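PDB 3DKR: esterase D from Lactobacillus rhamnosus, which probably hydrolyses carboxylic esters, using the serine-histidine-aspartate triad of an alpha/beta hydrolase fold. Local coordinates for residues G103-M108 with Q171-V176; A110-P115 with A178-V183; G120-S125 with T187-A192; P55-H60 with D75-E80. All blocks are in the same frame, centred on the assembly; numbering follows the deposited sequence.

Along the chain, interaction 4 closes first, joining the turn after strand 51-54 to helix 74-89. The other three then interleave: residues 103-108, 110-115 and 120-125 meet 171-176, 178-183 and 187-192 in the same order. Interactions 1 and 2 share helix 101-113, their centres about 10 Å apart; the centre of interaction 3, in the central sheet, lies about 13 Å from that of interaction 1. Phe106 of interaction 1 touches Trp77 and Trp78 of interaction 4, and Phe172 touches Trp78. Interactions 3 and 4 lie on opposite sides of the chain's centre, about 11 Å apart at their nearest atoms. Helix 101-113, which starts at the predicted nucleophile Ser101, is packed against helices, a loop and the sheet.

Interaction 1: residues G103-M108 with Q171-V176; sequences GGIFAM and QFATTV
Ile105 and Phe106 of helix 101-113 pack against Phe172, Ala173 and Val176 of helix 155-178, and the contact is wholly apolar. The segments run at 33° to each other with axes 9.8 Å apart, a spacing bridged by branched and aromatic side chains. Packing is tight around Ile105. Its CG2 methyl sits at the rim of the Phe172 ring, 3.8 Å from CD2 of Phe172, and also touches CG2 of Val176, while CD1 of Ile105 lies 3.8 Å from CB of Ala173. Phe172 has CG anti to the backbone N (chi1 -171°), which sets CG, and the ring beyond it, beside Ile105 and Phe106. There the edge of Phe106 turns to the face of Phe172 in an offset edge-to-face pair, ring centroids 5.3 Å apart, with CE1 of Phe106 3.5 Å from CE2 of Phe172. An alanine in place of Phe172 would probably leave the Phe106 edge without its aromatic partner and open a gap beside the Ile105 CG2 methyl.

Beyond Ile105 and the two rings the contact thins: Met108 adds only its CB, 4.0 Å from CG1 of Val176, before its bent chain leads off toward Val183. On the far side of helix 155-178, Gln171 and Thr175 are exposed, and Thr174 OG1 bonds back to the carbonyl O of Gln171. Trp78 of helix 74-89 meets both Phe106 and Phe172 and Trp77 meets Phe106, so that helices 74-89, 101-113 and 155-178 pack on one another, with Ala107 and Met108 against strand 119-122.

Interaction 2: residues A110-P115 with A178-V183; sequences ALETLP and ADLNLV
Glu112 has CG anti to its carbonyl carbon (chi1 -66°) and CD nearly anti beyond it (chi2 167°), an extended chain that reaches across to Asp179, whose own CB points back toward residues 110-115. The two carboxylates do not touch. Their planes stand 83° apart, and one water bridges them, donating to Glu112 OE1 and Asp179 OD2 at 2.7 Å each. OE2 of Glu112 is buried among backbone atoms, 3.2 Å from the Asp179 carbonyl O and close to the O of Val176. Such crowding by acceptors, with Asp179 nearby, is likely to raise the pKa of Glu112 and may keep it protonated. CG2 of Val183 presses on the aliphatic part, 3.5 Å from CG of Glu112, and Leu182 CB lies beside Glu112 CB. An alanine here would probably leave the bridging water without its acceptor on the helix and open a gap beside Val183. Just beyond residues 178-183, Gln185 NE2 donates to Leu111 O. The contact ties the C-terminal end of the helix following the nucleophile of an alpha/beta hydrolase to the short 3-10 turn that leads from helix 155-178 back into sheet strand 187-192.

Interaction 3: residues G120-S125 with T187-A192; sequences GGVFSS and TFIGQA
Strand 119-122 pairs in parallel with strand 187-192 inside the sheet, between strands 94-99 and 216-221, and the loop 123-125 that follows stays beside it. The ladder of backbone bonds runs from Phe188 N to Gly120 O, from Val122 N to Phe188 O and from Gly190 N to Val122 O, each 2.9 Å. At Gly121 the strands come close: its CA lies 3.1 Å from the O of Phe188, where a CB would clash. Val122 and Ile189 lie side by side, their CG2 methyls 4.1 Å apart. On the other face the ring of Phe188 puts CE2 at the rim of Phe123, the side chains crossing at about a right angle.

Past Val122 pairing gives way to side-chain bonds. A bend at chi2 (58°) turns CD of Gln191 back so that the amide reaches Ser125. Two donors grip its OE1: Ser125 N at 2.8 Å, in the plane of the amide carbonyl, and Ser125 OG at 2.7 Å, above that plane. Its NE2 bonds to Ala192 O and to Asp195 OD2, which fixes the rotation of the amide. A water joins Phe123 O, Ser124 OG and Ala192 N. With Ser125 O bonded to Ser101 OG and Ser124 against His226, these strand ends reach all three members of the predicted catalytic triad, as the carboxyl ends of parallel strands do in the alpha/beta hydrolase fold.

Interaction 4: residues P55-H60 with D75-E80; sequences PLFSGH and DIWWAE
Ser58 is gripped by Glu80 at two points. The Ser58 backbone N donates to Glu80 OE1 at 2.8 Å, on the syn lone pair and nearly straight (163°), while Ser58 OG gives a short 2.5 Å bond to Glu80 OE2, also on the syn side but somewhat out of the carboxylate plane. Both oxygens are thus engaged by one residue, which holds the carboxylate against turning. Ser58 O in turn accepts from Trp77 NE1 at 2.9 Å, in the carbonyl plane and on a lone pair. A longer bond to the same oxygen comes from His60 ND1, 3.3 Å away and above that plane; His60 NE2 is turned to the backbone N of Thr32.

These bonds pin a type II beta turn, Phe57 to His60, closed by His60 N to Phe57 O, with Gly59 at backbone angles that call for glycine. The turn lies in the loop after strand 51-54 and packs against helix 74-89.

Around the polar centre, Phe57, His60 and Trp77 form an aromatic cluster. CB of Trp77 lies over the Phe57 ring, off-centre, and CB of Phe57 comes 3.6 Å from Trp77 CD1. His60 turns its edge to the face of the six-membered ring of Trp77, CE1 of His60 lying 3.7 Å from CZ2 of Trp77. Farther out, the CG2 methyl of Ile76 touches Ser58 OG at 3.4 Å, and Leu102 of helix 101-113 packs on the side chain of Trp77.

Interaction 1: residues G103-M108 with Q171-V176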
loop_
_atom_site.group_PDB
_atom_site.type_symbol
_atom_site.label_atom_id
_atom_site.label_comp_id
_atom_site.label_asym_id
_atom_site.label_seq_id
_atom_site.Cartn_x
_atom_site.Cartn_y
_atom_site.Cartn_z
ATOM N N GLY A 103 0.936 -0.199 -2.740
ATOM C CA GLY A 103 -0.401 0.378 -2.585
ATOM C C GLY A 103 -0.337 1.879 -2.361
ATOM O O GLY A 103 -1.222 2.615 -2.807
ATOM N N GLY A 104 0.703 2.330 -1.658
ATOM C CA GLY A 104 0.879 3.760 -1.344
ATOM C C GLY A 104 1.165 4.641 -2.550
ATOM O O GLY A 104 0.827 5.820 -2.554
ATOM N N ILE A 105 1.791 4.082 -3.581
ATOM C CA ILE A 105 1.982 4.809 -4.837
ATOM C C ILE A 105 0.594 5.145 -5.374
ATOM O O ILE A 105 0.335 6.282 -5.764
ATOM C CB ILE A 105 2.751 3.963 -5.884
ATOM C CG1 ILE A 105 4.194 3.747 -5.432
ATOM C CG2 ILE A 105 2.746 4.636 -7.288
ATOM C CD1 ILE A 105 4.870 2.583 -6.182
ATOM N N PHE A 106 -0.300 4.159 -5.370
ATOM C CA PHE A 106 -1.644 4.363 -5.899
ATOM C C PHE A 106 -2.496 5.237 -4.972
ATOM O O PHE A 106 -3.306 6.022 -5.448
ATOM C CB PHE A 106 -2.315 3.023 -6.186
ATOM C CG PHE A 106 -1.474 2.130 -7.064
ATOM C CD1 PHE A 106 -1.014 2.594 -8.284
ATOM C CD2 PHE A 106 -1.107 0.854 -6.654
ATOM C CE1 PHE A 106 -0.221 1.784 -9.099
ATOM C CE2 PHE A 106 -0.330 0.048 -7.463
ATOM C CZ PHE A 106 0.126 0.515 -8.672
ATOM N N ALA A 107 -2.289 5.129 -3.656
ATOM C CA ALA A 107 -2.984 6.023 -2.714
ATOM C C ALA A 107 -2.650 7.470 -2.998
ATOM O O ALA A 107 -3.529 8.334 -3.018
ATOM C CB ALA A 107 -2.631 5.694 -1.267
ATOM N N MET A 108 -1.372 7.740 -3.247
ATOM C CA MET A 108 -0.947 9.107 -3.529
ATOM C C MET A 108 -1.487 9.553 -4.880
ATOM O O MET A 108 -1.929 10.699 -5.011
ATOM C CB MET A 108 0.568 9.251 -3.434
ATOM C CG MET A 108 1.128 9.039 -2.027
ATOM S SD MET A 108 0.312 9.982 -0.698
ATOM C CE MET A 108 0.351 11.645 -1.387
ATOM N N GLN A 171 8.964 3.440 -12.781
ATOM C CA GLN A 171 8.551 4.421 -13.781
ATOM C C GLN A 171 7.203 5.051 -13.403
ATOM O O GLN A 171 7.036 6.274 -13.390
ATOM C CB GLN A 171 8.499 3.748 -15.157
ATOM C CG GLN A 171 7.928 4.614 -16.263
ATOM C CD GLN A 171 8.082 3.980 -17.648
ATOM O OE1 GLN A 171 8.754 2.949 -17.810
ATOM N NE2 GLN A 171 7.463 4.596 -18.648
ATOM N N PHE A 172 6.236 4.203 -13.077
ATOM C CA PHE A 172 4.901 4.676 -12.695
ATOM C C PHE A 172 5.011 5.574 -11.476
ATOM O O PHE A 172 4.364 6.627 -11.373
ATOM C CB PHE A 172 4.023 3.466 -12.380
ATOM C CG PHE A 172 2.572 3.808 -12.184
ATOM C CD1 PHE A 172 1.650 3.641 -13.203
ATOM C CD2 PHE A 172 2.132 4.308 -10.979
ATOM C CE1 PHE A 172 0.315 3.978 -13.014
ATOM C CE2 PHE A 172 0.799 4.622 -10.789
ATOM C CZ PHE A 172 -0.095 4.465 -11.798
ATOM N N ALA A 173 5.838 5.146 -10.532
ATOM C CA ALA A 173 6.049 5.891 -9.291
ATOM C C ALA A 173 6.711 7.263 -9.515
ATOM O O ALA A 173 6.391 8.236 -8.818
ATOM C CB ALA A 173 6.872 5.049 -8.297
ATOM N N THR A 174 7.643 7.359 -10.467
ATOM C CA THR A 174 8.261 8.664 -10.721
ATOM C C THR A 174 7.228 9.675 -11.215
ATOM O O THR A 174 7.290 10.855 -10.880
ATOM C CB THR A 174 9.452 8.600 -11.728
ATOM O OG1 THR A 174 9.025 8.117 -13.003
ATOM C CG2 THR A 174 10.607 7.731 -11.173
ATOM N N THR A 175 6.252 9.215 -11.984
ATOM C CA THR A 175 5.213 10.126 -12.476
ATOM C C THR A 175 4.333 10.594 -11.320
ATOM O O THR A 175 4.018 11.784 -11.200
ATOM C CB THR A 175 4.387 9.460 -13.547
ATOM O OG1 THR A 175 5.255 9.164 -14.655
ATOM C CG2 THR A 175 3.227 10.358 -13.988
ATOM N N VAL A 176 3.955 9.662 -10.451
ATOM C CA VAL A 176 3.234 10.026 -9.239
ATOM C C VAL A 176 4.029 11.025 -8.402
ATOM O O VAL A 176 3.477 12.024 -7.933
ATOM C CB VAL A 176 2.856 8.770 -8.405
ATOM C CG1 VAL A 176 2.208 9.181 -7.072
ATOM C CG2 VAL A 176 1.927 7.870 -9.198
#

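Interaction 2: residues A110-P115 with A178-V183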
loop_
_atom_site.group_PDB
_atom_site.type_symbol
_atom_site.label_atom_id
_atom_site.label_comp_id
_atom_site.label_asym_id
_atom_site.label_seq_id
_atom_site.Cartn_x
_atom_site.Cartn_y
_atom_site.Cartn_z
ATOM N N ALA A 110 -4.194 8.580 -6.240
ATOM C CA ALA A 110 -5.607 8.825 -5.950
ATOM C C ALA A 110 -5.828 10.222 -5.372
ATOM O O ALA A 110 -6.691 10.970 -5.849
ATOM C CB ALA A 110 -6.136 7.751 -4.998
ATOM N N LEU A 111 -5.040 10.593 -4.364
ATOM C CA LEU A 111 -5.159 11.940 -3.783
ATOM C C LEU A 111 -4.921 13.020 -4.854
ATOM O O LEU A 111 -5.602 14.060 -4.875
ATOM C CB LEU A 111 -4.211 12.130 -2.601
ATOM C CG LEU A 111 -4.502 11.256 -1.380
ATOM C CD1 LEU A 111 -3.458 11.473 -0.297
ATOM C CD2 LEU A 111 -5.899 11.512 -0.844
ATOM N N GLU A 112 -3.957 12.772 -5.733
ATOM C CA GLU A 112 -3.607 13.726 -6.792
ATOM C C GLU A 112 -4.686 13.881 -7.868
ATOM O O GLU A 112 -4.853 14.970 -8.423
ATOM C CB GLU A 112 -2.330 13.271 -7.499
ATOM C CG GLU A 112 -1.064 13.294 -6.656
ATOM C CD GLU A 112 0.133 12.548 -7.295
ATOM O OE1 GLU A 112 -0.037 11.865 -8.334
ATOM O OE2 GLU A 112 1.255 12.689 -6.738
ATOM N N THR A 113 -5.346 12.785 -8.240
ATOM C CA THR A 113 -6.105 12.759 -9.507
ATOM C C THR A 113 -7.571 12.312 -9.452
ATOM O O THR A 113 -8.292 12.489 -10.444
ATOM C CB THR A 113 -5.392 11.875 -10.563
ATOM O OG1 THR A 113 -5.491 10.500 -10.194
ATOM C CG2 THR A 113 -3.924 12.271 -10.717
ATOM N N LEU A 114 -7.995 11.689 -8.347
ATOM C CA LEU A 114 -9.359 11.154 -8.261
ATOM C C LEU A 114 -10.214 12.037 -7.369
ATOM O O LEU A 114 -9.710 12.622 -6.399
ATOM C CB LEU A 114 -9.341 9.729 -7.717
ATOM C CG LEU A 114 -8.643 8.691 -8.591
ATOM C CD1 LEU A 114 -8.638 7.305 -7.935
ATOM C CD2 LEU A 114 -9.254 8.607 -9.989
ATOM N N PRO A 115 -11.515 12.121 -7.675
ATOM C CA PRO A 115 -12.386 12.987 -6.887
ATOM C C PRO A 115 -12.935 12.352 -5.613
ATOM O O PRO A 115 -12.971 11.126 -5.489
ATOM C CB PRO A 115 -13.543 13.249 -7.848
ATOM C CG PRO A 115 -13.658 12.015 -8.615
ATOM C CD PRO A 115 -12.256 11.472 -8.776
ATOM N N ALA A 178 6.216 13.218 -9.412
ATOM C CA ALA A 178 6.246 14.518 -10.118
ATOM C C ALA A 178 4.943 15.300 -9.948
ATOM O O ALA A 178 4.925 16.521 -10.144
ATOM C CB ALA A 178 6.546 14.312 -11.581
ATOM N N ASP A 179 3.868 14.600 -9.600
ATOM C CA ASP A 179 2.549 15.213 -9.415
ATOM C C ASP A 179 2.175 15.450 -7.950
ATOM O O ASP A 179 1.034 15.792 -7.663
ATOM C CB ASP A 179 1.462 14.335 -10.049
ATOM C CG ASP A 179 1.329 14.533 -11.541
ATOM O OD1 ASP A 179 1.790 15.579 -12.078
ATOM O OD2 ASP A 179 0.744 13.645 -12.195
ATOM N N LEU A 180 3.103 15.253 -7.018
ATOM C CA LEU A 180 2.783 15.415 -5.588
ATOM C C LEU A 180 2.309 16.841 -5.250
ATOM O O LEU A 180 1.555 17.039 -4.291
ATOM C CB LEU A 180 3.955 15.020 -4.713
ATOM C CG LEU A 180 4.216 13.512 -4.624
ATOM C CD1 LEU A 180 5.576 13.296 -3.994
ATOM C CD2 LEU A 180 3.114 12.787 -3.835
ATOM N N ASN A 181 2.728 17.814 -6.056
ATOM C CA ASN A 181 2.230 19.188 -5.915
ATOM C C ASN A 181 0.719 19.285 -6.045
ATOM O O ASN A 181 0.111 20.266 -5.581
ATOM C CB ASN A 181 2.902 20.128 -6.934
ATOM C CG ASN A 181 2.526 19.813 -8.357
ATOM O OD1 ASN A 181 1.591 20.396 -8.905
ATOM N ND2 ASN A 181 3.261 18.885 -8.981
ATOM N N LEU A 182 0.104 18.302 -6.695
ATOM C CA LEU A 182 -1.346 18.314 -6.891
ATOM C C LEU A 182 -2.128 17.966 -5.625
ATOM O O LEU A 182 -3.343 18.226 -5.553
ATOM C CB LEU A 182 -1.749 17.367 -8.014
ATOM C CG LEU A 182 -1.247 17.693 -9.419
ATOM C CD1 LEU A 182 -1.766 16.664 -10.400
ATOM C CD2 LEU A 182 -1.675 19.122 -9.832
ATOM N N VAL A 183 -1.468 17.384 -4.625
ATOM C CA VAL A 183 -2.188 16.918 -3.439
ATOM C C VAL A 183 -2.578 18.083 -2.535
ATOM O O VAL A 183 -1.718 18.797 -2.032
ATOM C CB VAL A 183 -1.369 15.932 -2.599
ATOM C CG1 VAL A 183 -2.171 15.476 -1.371
ATOM C CG2 VAL A 183 -0.974 14.723 -3.446
HETATM O O HOH W 1 0.005 11.338 -11.015
HETATM O O HOH W 2 -5.464 17.224 -6.926
#

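Interaction 3: residues G120-S125 with T187-A192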
loop_
_atom_site.group_PDB
_atom_site.type_symbol
_atom_site.label_atom_id
_atom_site.label_comp_id
_atom_site.label_asym_id
_atom_site.label_seq_id
_atom_site.Cartn_x
_atom_site.Cartn_y
_atom_site.Cartn_z
ATOM N N GLY A 120 -5.647 10.716 3.006
ATOM C CA GLY A 120 -5.050 9.408 2.734
ATOM C C GLY A 120 -3.572 9.463 2.964
ATOM O O GLY A 120 -3.076 10.399 3.573
ATOM N N GLY A 121 -2.851 8.455 2.491
ATOM C CA GLY A 121 -1.409 8.437 2.680
ATOM C C GLY A 121 -0.805 7.051 2.599
ATOM O O GLY A 121 -1.369 6.148 1.975
ATOM N N VAL A 122 0.352 6.896 3.228
ATOM C CA VAL A 122 1.158 5.708 3.066
ATOM C C VAL A 122 1.627 5.159 4.405
ATOM O O VAL A 122 1.811 5.899 5.374
ATOM C CB VAL A 122 2.372 5.967 2.159
ATOM C CG1 VAL A 122 1.930 6.634 0.832
ATOM C CG2 VAL A 122 3.409 6.829 2.877
ATOM N N PHE A 123 1.817 3.850 4.425
ATOM C CA PHE A 123 2.390 3.162 5.560
ATOM C C PHE A 123 3.824 2.711 5.281
ATOM O O PHE A 123 4.429 2.040 6.136
ATOM C CB PHE A 123 1.562 1.930 5.925
ATOM C CG PHE A 123 0.102 2.205 6.195
ATOM C CD1 PHE A 123 -0.323 3.420 6.732
ATOM C CD2 PHE A 123 -0.836 1.216 5.962
ATOM C CE1 PHE A 123 -1.671 3.633 7.000
ATOM C CE2 PHE A 123 -2.165 1.423 6.244
ATOM C CZ PHE A 123 -2.583 2.626 6.756
ATOM N N SER A 124 4.338 3.041 4.098
ATOM C CA SER A 124 5.774 2.931 3.788
ATOM C C SER A 124 6.092 3.756 2.548
ATOM O O SER A 124 5.184 4.167 1.805
ATOM C CB SER A 124 6.200 1.474 3.579
ATOM O OG SER A 124 7.613 1.345 3.723
ATOM N N SER A 125 7.376 4.044 2.360
ATOM C CA SER A 125 7.819 4.862 1.223
ATOM C C SER A 125 7.542 4.200 -0.113
ATOM O O SER A 125 7.442 2.982 -0.203
ATOM C CB SER A 125 9.306 5.129 1.358
ATOM O OG SER A 125 9.544 5.972 2.466
ATOM N N THR A 187 -2.409 14.518 4.406
ATOM C CA THR A 187 -1.674 13.294 4.047
ATOM C C THR A 187 -0.965 12.699 5.254
ATOM O O THR A 187 -0.282 13.397 6.005
ATOM C CB THR A 187 -0.662 13.583 2.946
ATOM O OG1 THR A 187 -1.332 14.171 1.830
ATOM C CG2 THR A 187 0.063 12.307 2.504
ATOM N N PHE A 188 -1.126 11.387 5.405
ATOM C CA PHE A 188 -0.500 10.599 6.456
ATOM C C PHE A 188 0.724 9.904 5.888
ATOM O O PHE A 188 0.671 9.327 4.804
ATOM C CB PHE A 188 -1.486 9.542 6.973
ATOM C CG PHE A 188 -0.953 8.714 8.099
ATOM C CD1 PHE A 188 -1.150 9.103 9.420
ATOM C CD2 PHE A 188 -0.209 7.569 7.855
ATOM C CE1 PHE A 188 -0.640 8.347 10.477
ATOM C CE2 PHE A 188 0.290 6.810 8.903
ATOM C CZ PHE A 188 0.088 7.212 10.219
ATOM N N ILE A 189 1.822 9.952 6.634
ATOM C CA ILE A 189 3.044 9.227 6.255
ATOM C C ILE A 189 3.566 8.426 7.429
ATOM O O ILE A 189 3.911 8.996 8.470
ATOM C CB ILE A 189 4.165 10.163 5.768
ATOM C CG1 ILE A 189 3.691 10.983 4.570
ATOM C CG2 ILE A 189 5.417 9.329 5.429
ATOM C CD1 ILE A 189 4.692 12.050 4.057
ATOM N N GLY A 190 3.588 7.102 7.284
ATOM C CA GLY A 190 4.208 6.225 8.251
ATOM C C GLY A 190 5.341 5.452 7.608
ATOM O O GLY A 190 5.230 5.022 6.459
ATOM N N GLN A 191 6.437 5.276 8.341
ATOM C CA GLN A 191 7.621 4.618 7.801
ATOM C C GLN A 191 8.353 3.834 8.888
ATOM O O GLN A 191 8.661 4.381 9.946
ATOM C CB GLN A 191 8.556 5.667 7.214
ATOM C CG GLN A 191 9.872 5.129 6.695
ATOM C CD GLN A 191 9.695 4.081 5.639
ATOM O OE1 GLN A 191 9.113 4.351 4.584
ATOM N NE2 GLN A 191 10.240 2.887 5.886
ATOM N N ALA A 192 8.639 2.573 8.598
ATOM C CA ALA A 192 9.443 1.714 9.468
ATOM C C ALA A 192 10.874 2.250 9.585
ATOM O O ALA A 192 11.477 2.625 8.578
ATOM C CB ALA A 192 9.459 0.285 8.920
HETATM O O HOH W 3 7.050 0.971 6.555
#

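Interaction 4: residues P55-H60 with D75-E80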
loop_
_atom_site.group_PDB
_atom_site.type_symbol
_atom_site.label_atom_id
_atom_site.label_comp_id
_atom_site.label_asym_id
_atom_site.label_seq_id
_atom_site.Cartn_x
_atom_site.Cartn_y
_atom_site.Cartn_z
ATOM N N PRO A 55 -8.970 -4.521 -1.505
ATOM C CA PRO A 55 -8.945 -5.287 -2.757
ATOM C C PRO A 55 -7.709 -6.163 -2.890
ATOM O O PRO A 55 -6.740 -5.984 -2.158
ATOM C CB PRO A 55 -8.946 -4.205 -3.840
ATOM C CG PRO A 55 -8.341 -3.008 -3.193
ATOM C CD PRO A 55 -8.755 -3.076 -1.734
ATOM N N LEU A 56 -7.745 -7.063 -3.868
ATOM C CA LEU A 56 -6.616 -7.910 -4.222
ATOM C C LEU A 56 -6.043 -7.446 -5.559
ATOM O O LEU A 56 -6.774 -7.348 -6.544
ATOM C CB LEU A 56 -7.086 -9.354 -4.362
ATOM C CG LEU A 56 -6.085 -10.368 -4.894
ATOM C CD1 LEU A 56 -4.884 -10.527 -3.989
ATOM C CD2 LEU A 56 -6.802 -11.725 -5.140
ATOM N N PHE A 57 -4.738 -7.197 -5.608
ATOM C CA PHE A 57 -4.117 -6.764 -6.848
ATOM C C PHE A 57 -3.922 -7.939 -7.796
ATOM O O PHE A 57 -3.573 -9.036 -7.362
ATOM C CB PHE A 57 -2.781 -6.067 -6.586
ATOM C CG PHE A 57 -2.912 -4.652 -6.050
ATOM C CD1 PHE A 57 -3.808 -3.746 -6.604
ATOM C CD2 PHE A 57 -2.101 -4.216 -5.004
ATOM C CE1 PHE A 57 -3.904 -2.437 -6.116
ATOM C CE2 PHE A 57 -2.204 -2.900 -4.518
ATOM C CZ PHE A 57 -3.096 -2.025 -5.080
ATOM N N SER A 58 -4.140 -7.698 -9.086
ATOM C CA SER A 58 -3.961 -8.754 -10.089
ATOM C C SER A 58 -2.611 -9.428 -9.926
ATOM O O SER A 58 -1.582 -8.776 -9.693
ATOM C CB SER A 58 -4.098 -8.215 -11.506
ATOM O OG SER A 58 -5.464 -8.068 -11.850
ATOM N N GLY A 59 -2.624 -10.750 -10.087
ATOM C CA GLY A 59 -1.399 -11.541 -10.077
ATOM C C GLY A 59 -0.982 -11.965 -8.691
ATOM O O GLY A 59 -0.159 -12.857 -8.542
ATOM N N HIS A 60 -1.509 -11.297 -7.664
ATOM C CA HIS A 60 -1.183 -11.619 -6.282
ATOM C C HIS A 60 -2.156 -12.645 -5.712
ATOM O O HIS A 60 -3.226 -12.898 -6.272
ATOM C CB HIS A 60 -1.212 -10.341 -5.417
ATOM C CG HIS A 60 -0.079 -9.394 -5.692
ATOM N ND1 HIS A 60 0.023 -8.668 -6.860
ATOM C CD2 HIS A 60 0.993 -9.054 -4.941
ATOM C CE1 HIS A 60 1.123 -7.925 -6.817
ATOM N NE2 HIS A 60 1.728 -8.137 -5.661
ATOM N N ASP A 75 -0.269 -0.534 -14.341
ATOM C CA ASP A 75 -1.457 0.028 -14.963
ATOM C C ASP A 75 -2.710 -0.705 -14.505
ATOM O O ASP A 75 -3.713 -0.071 -14.150
ATOM C CB ASP A 75 -1.304 0.056 -16.489
ATOM C CG ASP A 75 -0.171 0.962 -16.924
ATOM O OD1 ASP A 75 -0.122 2.136 -16.472
ATOM O OD2 ASP A 75 0.709 0.473 -17.672
ATOM N N ILE A 76 -2.643 -2.032 -14.457
ATOM C CA ILE A 76 -3.768 -2.843 -13.939
ATOM C C ILE A 76 -4.044 -2.488 -12.477
ATOM O O ILE A 76 -5.198 -2.272 -12.076
ATOM C CB ILE A 76 -3.492 -4.360 -14.089
ATOM C CG1 ILE A 76 -3.456 -4.739 -15.570
ATOM C CG2 ILE A 76 -4.529 -5.180 -13.340
ATOM C CD1 ILE A 76 -2.948 -6.145 -15.857
ATOM N N TRP A 77 -2.980 -2.416 -11.684
ATOM C CA TRP A 77 -3.122 -2.167 -10.249
ATOM C C TRP A 77 -3.662 -0.764 -10.003
ATOM O O TRP A 77 -4.421 -0.541 -9.046
ATOM C CB TRP A 77 -1.793 -2.371 -9.516
ATOM C CG TRP A 77 -1.249 -3.751 -9.721
ATOM C CD1 TRP A 77 -1.970 -4.896 -9.884
ATOM C CD2 TRP A 77 0.130 -4.132 -9.742
ATOM N NE1 TRP A 77 -1.120 -5.976 -10.023
ATOM C CE2 TRP A 77 0.175 -5.530 -9.952
ATOM C CE3 TRP A 77 1.337 -3.426 -9.634
ATOM C CZ2 TRP A 77 1.383 -6.231 -10.045
ATOM C CZ3 TRP A 77 2.537 -4.135 -9.722
ATOM C CH2 TRP A 77 2.545 -5.518 -9.921
ATOM N N TRP A 78 -3.289 0.179 -10.857
ATOM C CA TRP A 78 -3.858 1.528 -10.761
ATOM C C TRP A 78 -5.358 1.511 -11.072
ATOM O O TRP A 78 -6.160 2.103 -10.343
ATOM C CB TRP A 78 -3.101 2.498 -11.672
ATOM C CG TRP A 78 -3.713 3.868 -11.823
ATOM C CD1 TRP A 78 -3.954 4.516 -12.990
ATOM C CD2 TRP A 78 -4.140 4.761 -10.774
ATOM N NE1 TRP A 78 -4.500 5.754 -12.754
ATOM C CE2 TRP A 78 -4.633 5.930 -11.402
ATOM C CE3 TRP A 78 -4.157 4.688 -9.381
ATOM C CZ2 TRP A 78 -5.134 7.017 -10.681
ATOM C CZ3 TRP A 78 -4.665 5.786 -8.652
ATOM C CH2 TRP A 78 -5.147 6.922 -9.311
ATOM N N ALA A 79 -5.762 0.828 -12.136
ATOM C CA ALA A 79 -7.201 0.698 -12.422
ATOM C C ALA A 79 -7.945 0.044 -11.237
ATOM O O ALA A 79 -9.064 0.433 -10.890
ATOM C CB ALA A 79 -7.423 -0.136 -13.685
ATOM N N GLU A 80 -7.325 -0.955 -10.626
ATOM C CA GLU A 80 -7.953 -1.663 -9.505
ATOM C C GLU A 80 -8.088 -0.743 -8.287
ATOM O O GLU A 80 -9.106 -0.758 -7.592
ATOM C CB GLU A 80 -7.178 -2.944 -9.175
ATOM C CG GLU A 80 -7.352 -3.983 -10.290
ATOM C CD GLU A 80 -6.452 -5.222 -10.210
ATOM O OE1 GLU A 80 -5.378 -5.198 -9.576
ATOM O OE2 GLU A 80 -6.853 -6.264 -10.797
#